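Local coordinates for periplasmic binding protein (Roseiflexus sp. RS-1, PDB 5GJ3) that binds heme in the periplasm, taking up two heme molecules at once in this form, and probably hands heme on for import into the cell, at residues 13-18 with 68-73; 99-104 with 244-249. All coordinates share one frame; numbering follows the deposited sequence.

Contact 1: residues 13-18 with 68-73; sequences GDITEI and IGDEAA. With ZN (zinc ion), chain D.
Asp14 and Asp70 meet tip to tip, and each turns its CG between its own backbone N and carbonyl carbon, with chi1 57° at Asp14 and 67° at Asp70. These torsions place the two CG atoms from which the carboxylates reach for each other, their planes 72° apart. Asp14 OD2 and Asp70 OD2 come within 3.1 Å of each other, a distance that would probably be unfavourable for two carboxylates without a shared zinc ion. The metal is bound by Asp14 OD2 at 2.1 Å and by Asp70 OD2 at 2.0 Å. A water 1.9 Å from the zinc and OD2 of Asp94 are its other ligands, and that water also lies within hydrogen-bonding reach of Asp14 OD1 and Asp70 OD1. Asp14 OD2 has a second cationic neighbour in Lys104 NZ, so its negative charge is probably offset by both metal and ammonium.

The setting is the parallel four-stranded sheet of an alpha/beta lobe. Strand 66-70 lies between strands 8-10 and 89-92, and helix 13-21 starts just after strand 8-10; Asp70 is the last residue of its strand, at the C-terminal edge of the sheet, where binding sites of such folds commonly gather. The chain then turns away through Asp70-Ala73, a type I turn. Asp70 OD1 accepts the backbone N of Ala72 at 3.1 Å, an Asx turn that restrains the rotation of the carboxylate, while OD2 binds the metal. Next to this polar end, Ile15 supplies the apolar part of the contact. Its CG2, anti to the backbone N, reaches Ile68 CG2 at 4.0 Å, while its CG1 branch packs by the backbone of Gly69 and, at 4.0 Å, beside Asp70 OD2.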
ATOM      1  N   GLY A  13       5.372  -0.169  -7.732  1.00 17.48           N
ATOM      2  CA  GLY A  13       5.005  -1.515  -7.266  1.00 16.76           C
ATOM      3  C   GLY A  13       3.560  -1.939  -7.409  1.00 16.53           C
ATOM      4  O   GLY A  13       3.297  -3.083  -7.758  1.00 14.54           O
ATOM      5  N   ASP A  14       2.601  -1.032  -7.149  1.00 18.36           N
ATOM      6  CA  ASP A  14       1.185  -1.360  -7.302  1.00 17.83           C
ATOM      7  C   ASP A  14       0.685  -1.529  -8.775  1.00 18.80           C
ATOM      8  O   ASP A  14      -0.154  -2.416  -9.099  1.00 16.81           O
ATOM      9  CB  ASP A  14       0.309  -0.349  -6.526  1.00 21.85           C
ATOM     10  CG  ASP A  14       0.527   1.121  -6.943  1.00 23.52           C
ATOM     11  OD1 ASP A  14       1.591   1.478  -7.522  1.00 25.26           O
ATOM     12  OD2 ASP A  14      -0.383   1.953  -6.664  1.00 24.25           O
ATOM     13  N   ILE A  15       1.247  -0.720  -9.682  1.00 17.47           N
ATOM     14  CA  ILE A  15       1.023  -0.895 -11.133  1.00 15.69           C
ATOM     15  C   ILE A  15       1.583  -2.243 -11.622  1.00 15.80           C
ATOM     16  O   ILE A  15       0.899  -3.000 -12.327  1.00 17.66           O
ATOM     17  CB  ILE A  15       1.673   0.270 -11.885  1.00 15.41           C
ATOM     18  CG1 ILE A  15       1.038   1.580 -11.381  1.00 15.46           C
ATOM     19  CG2 ILE A  15       1.481   0.070 -13.389  1.00 16.77           C
ATOM     20  CD1 ILE A  15      -0.473   1.677 -11.593  1.00 15.34           C
ATOM     21  N   THR A  16       2.797  -2.566 -11.197  1.00 15.16           N
ATOM     22  CA  THR A  16       3.398  -3.871 -11.532  1.00 16.05           C
ATOM     23  C   THR A  16       2.495  -5.037 -11.086  1.00 16.82           C
ATOM     24  O   THR A  16       2.180  -5.927 -11.866  1.00 16.91           O
ATOM     25  CB  THR A  16       4.772  -3.992 -10.880  1.00 14.88           C
ATOM     26  OG1 THR A  16       5.627  -2.949 -11.358  1.00 16.58           O
ATOM     27  CG2 THR A  16       5.417  -5.395 -11.106  1.00 16.30           C
ATOM     28  N   GLU A  17       2.028  -4.988  -9.843  1.00 17.02           N
ATOM     29  CA  GLU A  17       1.158  -6.024  -9.294  1.00 16.58           C
ATOM     30  C   GLU A  17      -0.086  -6.159 -10.148  1.00 16.83           C
ATOM     31  O   GLU A  17      -0.572  -7.264 -10.409  1.00 17.89           O
ATOM     32  CB  GLU A  17       0.769  -5.685  -7.855  1.00 17.59           C
ATOM     33  CG  GLU A  17      -0.365  -6.544  -7.328  1.00 20.91           C
ATOM     34  CD  GLU A  17      -0.516  -6.493  -5.793  1.00 24.38           C
ATOM     35  OE1 GLU A  17       0.322  -5.897  -5.064  1.00 26.34           O
ATOM     36  OE2 GLU A  17      -1.474  -7.095  -5.312  1.00 25.31           O
ATOM     37  N   ILE A  18      -0.603  -5.026 -10.613  1.00 17.19           N
ATOM     38  CA  ILE A  18      -1.824  -5.033 -11.377  1.00 15.31           C
ATOM     39  C   ILE A  18      -1.515  -5.668 -12.789  1.00 16.16           C
ATOM     40  O   ILE A  18      -2.348  -6.378 -13.316  1.00 15.54           O
ATOM     41  CB  ILE A  18      -2.377  -3.592 -11.577  1.00 16.86           C
ATOM     42  CG1 ILE A  18      -3.052  -3.078 -10.286  1.00 16.97           C
ATOM     43  CG2 ILE A  18      -3.366  -3.584 -12.749  1.00 14.63           C
ATOM     44  CD1 ILE A  18      -3.315  -1.576 -10.335  1.00 19.10           C
ATOM     45  N   ILE A  68       4.707   2.709 -17.952  1.00 15.60           N
ATOM     46  CA  ILE A  68       3.485   2.970 -17.281  1.00 17.84           C
ATOM     47  C   ILE A  68       3.715   3.146 -15.757  1.00 17.85           C
ATOM     48  O   ILE A  68       4.511   2.414 -15.152  1.00 14.98           O
ATOM     49  CB  ILE A  68       2.441   1.873 -17.642  1.00 21.36           C
ATOM     50  CG1 ILE A  68       1.067   2.197 -17.115  1.00 26.01           C
ATOM     51  CG2 ILE A  68       2.768   0.467 -17.105  1.00 19.69           C
ATOM     52  CD1 ILE A  68       0.008   1.244 -17.687  1.00 32.07           C
ATOM     53  N   GLY A  69       3.005   4.092 -15.146  1.00 16.11           N
ATOM     54  CA  GLY A  69       3.179   4.342 -13.673  1.00 15.46           C
ATOM     55  C   GLY A  69       2.018   5.192 -13.163  1.00 16.80           C
ATOM     56  O   GLY A  69       1.039   5.438 -13.891  1.00 17.57           O
ATOM     57  N   ASP A  70       2.083   5.613 -11.913  1.00 14.97           N
ATOM     58  CA  ASP A  70       1.034   6.477 -11.426  1.00 16.04           C
ATOM     59  C   ASP A  70       1.713   7.670 -10.785  1.00 16.61           C
ATOM     60  O   ASP A  70       2.956   7.852 -10.940  1.00 15.18           O
ATOM     61  CB  ASP A  70       0.075   5.715 -10.510  1.00 16.32           C
ATOM     62  CG  ASP A  70       0.724   5.268  -9.207  1.00 20.04           C
ATOM     63  OD1 ASP A  70       1.727   5.850  -8.724  1.00 20.84           O
ATOM     64  OD2 ASP A  70       0.198   4.303  -8.645  1.00 22.74           O
ATOM     65  N   GLU A  71       0.930   8.524 -10.145  1.00 18.28           N
ATOM     66  CA  GLU A  71       1.422   9.826  -9.673  1.00 20.31           C
ATOM     67  C   GLU A  71       2.589   9.780  -8.682  1.00 19.58           C
ATOM     68  O   GLU A  71       3.259  10.791  -8.531  1.00 17.96           O
ATOM     69  CB  GLU A  71       0.279  10.709  -9.096  1.00 22.88           C
ATOM     70  CG  GLU A  71      -0.392  10.117  -7.856  1.00 28.96           C
ATOM     71  CD  GLU A  71      -1.510  11.010  -7.299  1.00 35.88           C
ATOM     72  OE1 GLU A  71      -2.721  10.851  -7.641  1.00 31.99           O
ATOM     73  OE2 GLU A  71      -1.159  11.907  -6.508  1.00 42.51           O
ATOM     74  N   ALA A  72       2.840   8.646  -8.022  1.00 19.34           N
ATOM     75  CA  ALA A  72       4.029   8.513  -7.175  1.00 21.72           C
ATOM     76  C   ALA A  72       5.348   8.464  -7.969  1.00 22.59           C
ATOM     77  O   ALA A  72       6.410   8.697  -7.377  1.00 23.01           O
ATOM     78  CB  ALA A  72       3.936   7.299  -6.242  1.00 22.35           C
ATOM     79  N   ALA A  73       5.299   8.179  -9.280  1.00 18.61           N
ATOM     80  CA  ALA A  73       6.506   8.019 -10.069  1.00 18.56           C
ATOM     81  C   ALA A  73       7.218   9.342 -10.218  1.00 19.65           C
ATOM     82  O   ALA A  73       6.612  10.373 -10.543  1.00 19.04           O
ATOM     83  CB  ALA A  73       6.180   7.463 -11.489  1.00 17.15           C
TER
HETATM   84 ZN    ZN D 403       0.484   3.896  -6.673  1.00 30.05          ZN
HETATM   85  O   HOH W   1       2.353   4.237  -6.234  1.00 25.31           O

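Contact 2: residues 99-104 with 244-249; sequences DAPQQK and LGMGPR
The bend that follows helix 240-244, which touches the bound hemes through Leu244 and Gly245, is joined to the N-terminal part of helix 100-111 by Lys104, Pro101 and Ala100 against Gly245-Gly247. Lys104 points its CB toward the bend, and a turn at chi3 (-70°) places CE beside the Met246 carbonyl. From there NZ donates to Gly245 O at 2.7 Å, lying in the plane of that carbonyl with a C=O...N angle of 156°. A second, weak bond runs from NZ to Met246 O at 2.9 Å. Met246 is the first residue to leave helical angles after helix 240-244, with positive phi (53°). Met246 O is also approached by Pro101: its CA makes a CH...O contact at 3.3 Å, and its ring CG sits 3.5 Å away. Ala100 CB and Met246 CB add a looser apolar touch at 4.3 Å, while the rest of the methionine leads off to helix 164-171. An alanine at Lys104 would probably leave the Gly245 carbonyl without its charged donor and set the bend freer to move. NZ also pairs with Asp94 OD1 and Asp14 OD2, which suggests that one buried ammonium group balances part of the acidic charge around the zinc ion while fixing the heme-touching bend at Gly245.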
ATOM      1  N   ASP A  99     -11.840   3.903  -4.215  1.00 22.92           N
ATOM      2  CA  ASP A  99     -11.978   3.888  -5.684  1.00 24.22           C
ATOM      3  C   ASP A  99     -10.655   3.748  -6.492  1.00 23.23           C
ATOM      4  O   ASP A  99     -10.693   3.462  -7.699  1.00 19.77           O
ATOM      5  CB  ASP A  99     -12.656   5.188  -6.129  1.00 31.08           C
ATOM      6  CG  ASP A  99     -14.120   5.210  -5.787  1.00 38.73           C
ATOM      7  OD1 ASP A  99     -14.704   4.121  -5.603  1.00 42.86           O
ATOM      8  OD2 ASP A  99     -14.691   6.319  -5.702  1.00 49.42           O
ATOM      9  N   ALA A 100      -9.509   4.012  -5.864  1.00 19.68           N
ATOM     10  CA  ALA A 100      -8.213   3.882  -6.561  1.00 20.21           C
ATOM     11  C   ALA A 100      -7.935   2.476  -7.184  1.00 18.26           C
ATOM     12  O   ALA A 100      -7.461   2.417  -8.326  1.00 19.52           O
ATOM     13  CB  ALA A 100      -7.048   4.326  -5.660  1.00 21.28           C
ATOM     14  N   PRO A 101      -8.226   1.358  -6.465  1.00 18.89           N
ATOM     15  CA  PRO A 101      -7.954   0.025  -7.068  1.00 18.74           C
ATOM     16  C   PRO A 101      -8.615  -0.102  -8.468  1.00 18.58           C
ATOM     17  O   PRO A 101      -7.938  -0.372  -9.464  1.00 19.04           O
ATOM     18  CB  PRO A 101      -8.577  -0.966  -6.049  1.00 18.63           C
ATOM     19  CG  PRO A 101      -8.405  -0.234  -4.746  1.00 19.18           C
ATOM     20  CD  PRO A 101      -8.789   1.215  -5.100  1.00 18.81           C
ATOM     21  N   GLN A 102      -9.908   0.151  -8.532  1.00 20.56           N
ATOM     22  CA  GLN A 102     -10.671   0.060  -9.800  1.00 21.96           C
ATOM     23  C   GLN A 102     -10.135   1.033 -10.903  1.00 20.76           C
ATOM     24  O   GLN A 102     -10.013   0.692 -12.086  1.00 18.32           O
ATOM     25  CB  GLN A 102     -12.156   0.272  -9.458  1.00 26.56           C
ATOM     26  CG  GLN A 102     -13.066   0.850 -10.520  1.00 39.54           C
ATOM     27  CD  GLN A 102     -12.944   2.363 -10.773  1.00 44.53           C
ATOM     28  OE1 GLN A 102     -12.800   2.779 -11.930  1.00 47.92           O
ATOM     29  NE2 GLN A 102     -13.024   3.187  -9.707  1.00 44.97           N
ATOM     30  N   GLN A 103      -9.850   2.262 -10.503  1.00 19.92           N
ATOM     31  CA  GLN A 103      -9.315   3.234 -11.444  1.00 21.41           C
ATOM     32  C   GLN A 103      -7.951   2.793 -12.010  1.00 17.18           C
ATOM     33  O   GLN A 103      -7.723   2.874 -13.207  1.00 15.16           O
ATOM     34  CB  GLN A 103      -9.197   4.557 -10.705  1.00 23.46           C
ATOM     35  CG  GLN A 103      -9.114   5.795 -11.539  1.00 35.34           C
ATOM     36  CD  GLN A 103      -9.059   6.977 -10.587  1.00 44.69           C
ATOM     37  OE1 GLN A 103      -8.068   7.705 -10.533  1.00 45.76           O
ATOM     38  NE2 GLN A 103     -10.086   7.090  -9.733  1.00 45.16           N
ATOM     39  N   LYS A 104      -7.049   2.307 -11.157  1.00 16.42           N
ATOM     40  CA  LYS A 104      -5.724   1.891 -11.637  1.00 15.52           C
ATOM     41  C   LYS A 104      -5.812   0.641 -12.514  1.00 16.90           C
ATOM     42  O   LYS A 104      -5.048   0.483 -13.524  1.00 16.43           O
ATOM     43  CB  LYS A 104      -4.757   1.673 -10.460  1.00 16.51           C
ATOM     44  CG  LYS A 104      -4.352   3.002  -9.788  1.00 17.40           C
ATOM     45  CD  LYS A 104      -3.351   2.777  -8.633  1.00 19.52           C
ATOM     46  CE  LYS A 104      -3.926   2.101  -7.431  1.00 21.81           C
ATOM     47  NZ  LYS A 104      -2.973   2.037  -6.235  1.00 20.82           N
ATOM     48  N   LEU A 244      -0.964  -1.097   1.849  1.00 20.83           N
ATOM     49  CA  LEU A 244      -0.994   0.294   1.400  1.00 21.44           C
ATOM     50  C   LEU A 244      -1.030   0.524  -0.126  1.00 20.99           C
ATOM     51  O   LEU A 244      -1.285   1.663  -0.567  1.00 21.11           O
ATOM     52  CB  LEU A 244       0.212   1.036   1.991  1.00 23.21           C
ATOM     53  CG  LEU A 244       0.269   1.089   3.517  1.00 26.60           C
ATOM     54  CD1 LEU A 244       1.586   1.762   3.875  1.00 25.14           C
ATOM     55  CD2 LEU A 244      -0.899   1.907   4.075  1.00 26.53           C
ATOM     56  N   GLY A 245      -0.813  -0.538  -0.907  1.00 22.42           N
ATOM     57  CA  GLY A 245      -0.878  -0.471  -2.393  1.00 22.96           C
ATOM     58  C   GLY A 245      -2.180  -0.057  -3.091  1.00 24.59           C
ATOM     59  O   GLY A 245      -2.133   0.459  -4.228  1.00 23.71           O
ATOM     60  N   MET A 246      -3.338  -0.230  -2.448  1.00 19.64           N
ATOM     61  CA  MET A 246      -4.601   0.141  -3.117  1.00 21.81           C
ATOM     62  C   MET A 246      -4.706  -0.527  -4.501  1.00 21.53           C
ATOM     63  O   MET A 246      -4.980   0.095  -5.536  1.00 21.11           O
ATOM     64  CB  MET A 246      -4.795   1.661  -3.162  1.00 22.13           C
ATOM     65  CG  MET A 246      -5.103   2.240  -1.773  1.00 26.56           C
ATOM     66  SD  MET A 246      -6.653   1.613  -1.042  1.00 32.61           S
ATOM     67  CE  MET A 246      -6.861   2.879   0.216  1.00 31.77           C
ATOM     68  N   GLY A 247      -4.434  -1.826  -4.491  1.00 23.34           N
ATOM     69  CA  GLY A 247      -4.367  -2.597  -5.712  1.00 22.61           C
ATOM     70  C   GLY A 247      -5.334  -3.740  -5.651  1.00 20.67           C
ATOM     71  O   GLY A 247      -6.336  -3.648  -4.946  1.00 22.14           O
ATOM     72  N   PRO A 248      -5.046  -4.829  -6.408  1.00 21.00           N
ATOM     73  CA  PRO A 248      -6.004  -5.906  -6.534  1.00 21.59           C
ATOM     74  C   PRO A 248      -6.274  -6.662  -5.211  1.00 20.92           C
ATOM     75  O   PRO A 248      -7.341  -7.283  -5.080  1.00 21.03           O
ATOM     76  CB  PRO A 248      -5.346  -6.857  -7.559  1.00 21.99           C
ATOM     77  CG  PRO A 248      -4.353  -6.007  -8.296  1.00 24.75           C
ATOM     78  CD  PRO A 248      -3.832  -5.086  -7.204  1.00 20.68           C
ATOM     79  N   ARG A 249      -5.339  -6.593  -4.259  1.00 18.67           N
ATOM     80  CA  ARG A 249      -5.495  -7.267  -2.960  1.00 17.60           C
ATOM     81  C   ARG A 249      -6.136  -6.422  -1.859  1.00 18.36           C
ATOM     82  O   ARG A 249      -6.160  -6.835  -0.691  1.00 17.84           O
ATOM     83  CB  ARG A 249      -4.144  -7.846  -2.495  1.00 16.08           C
ATOM     84  CG  ARG A 249      -3.692  -9.033  -3.386  1.00 16.76           C
ATOM     85  CD  ARG A 249      -2.334  -9.539  -2.890  1.00 17.34           C
ATOM     86  NE  ARG A 249      -1.326  -8.489  -3.069  1.00 18.26           N
ATOM     87  CZ  ARG A 249      -0.172  -8.377  -2.415  1.00 20.44           C
ATOM     88  NH1 ARG A 249       0.159  -9.213  -1.447  1.00 22.28           N
ATOM     89  NH2 ARG A 249       0.623  -7.363  -2.676  1.00 22.51           N
TER

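Overall arrangement
Contact 1 closes before contact 2 opens along the chain, yet their centres lie only about 10 Å apart, both buried near the middle of the molecule. Contact 1 joins helix 13-21 to strand 66-70 of the four-stranded parallel sheet; contact 2 brings in helix 100-111, which follows the last strand of that sheet, and the late loop between helices 240-244 and 250-267. The two also meet through Glu17 OE2 and Arg249 NE, a salt bridge of 2.6 Å, and through Ile18 CD1 packed on Lys104 CB. Early and late parts of the chain are thus tied together beside the zinc site and close to the bound hemes.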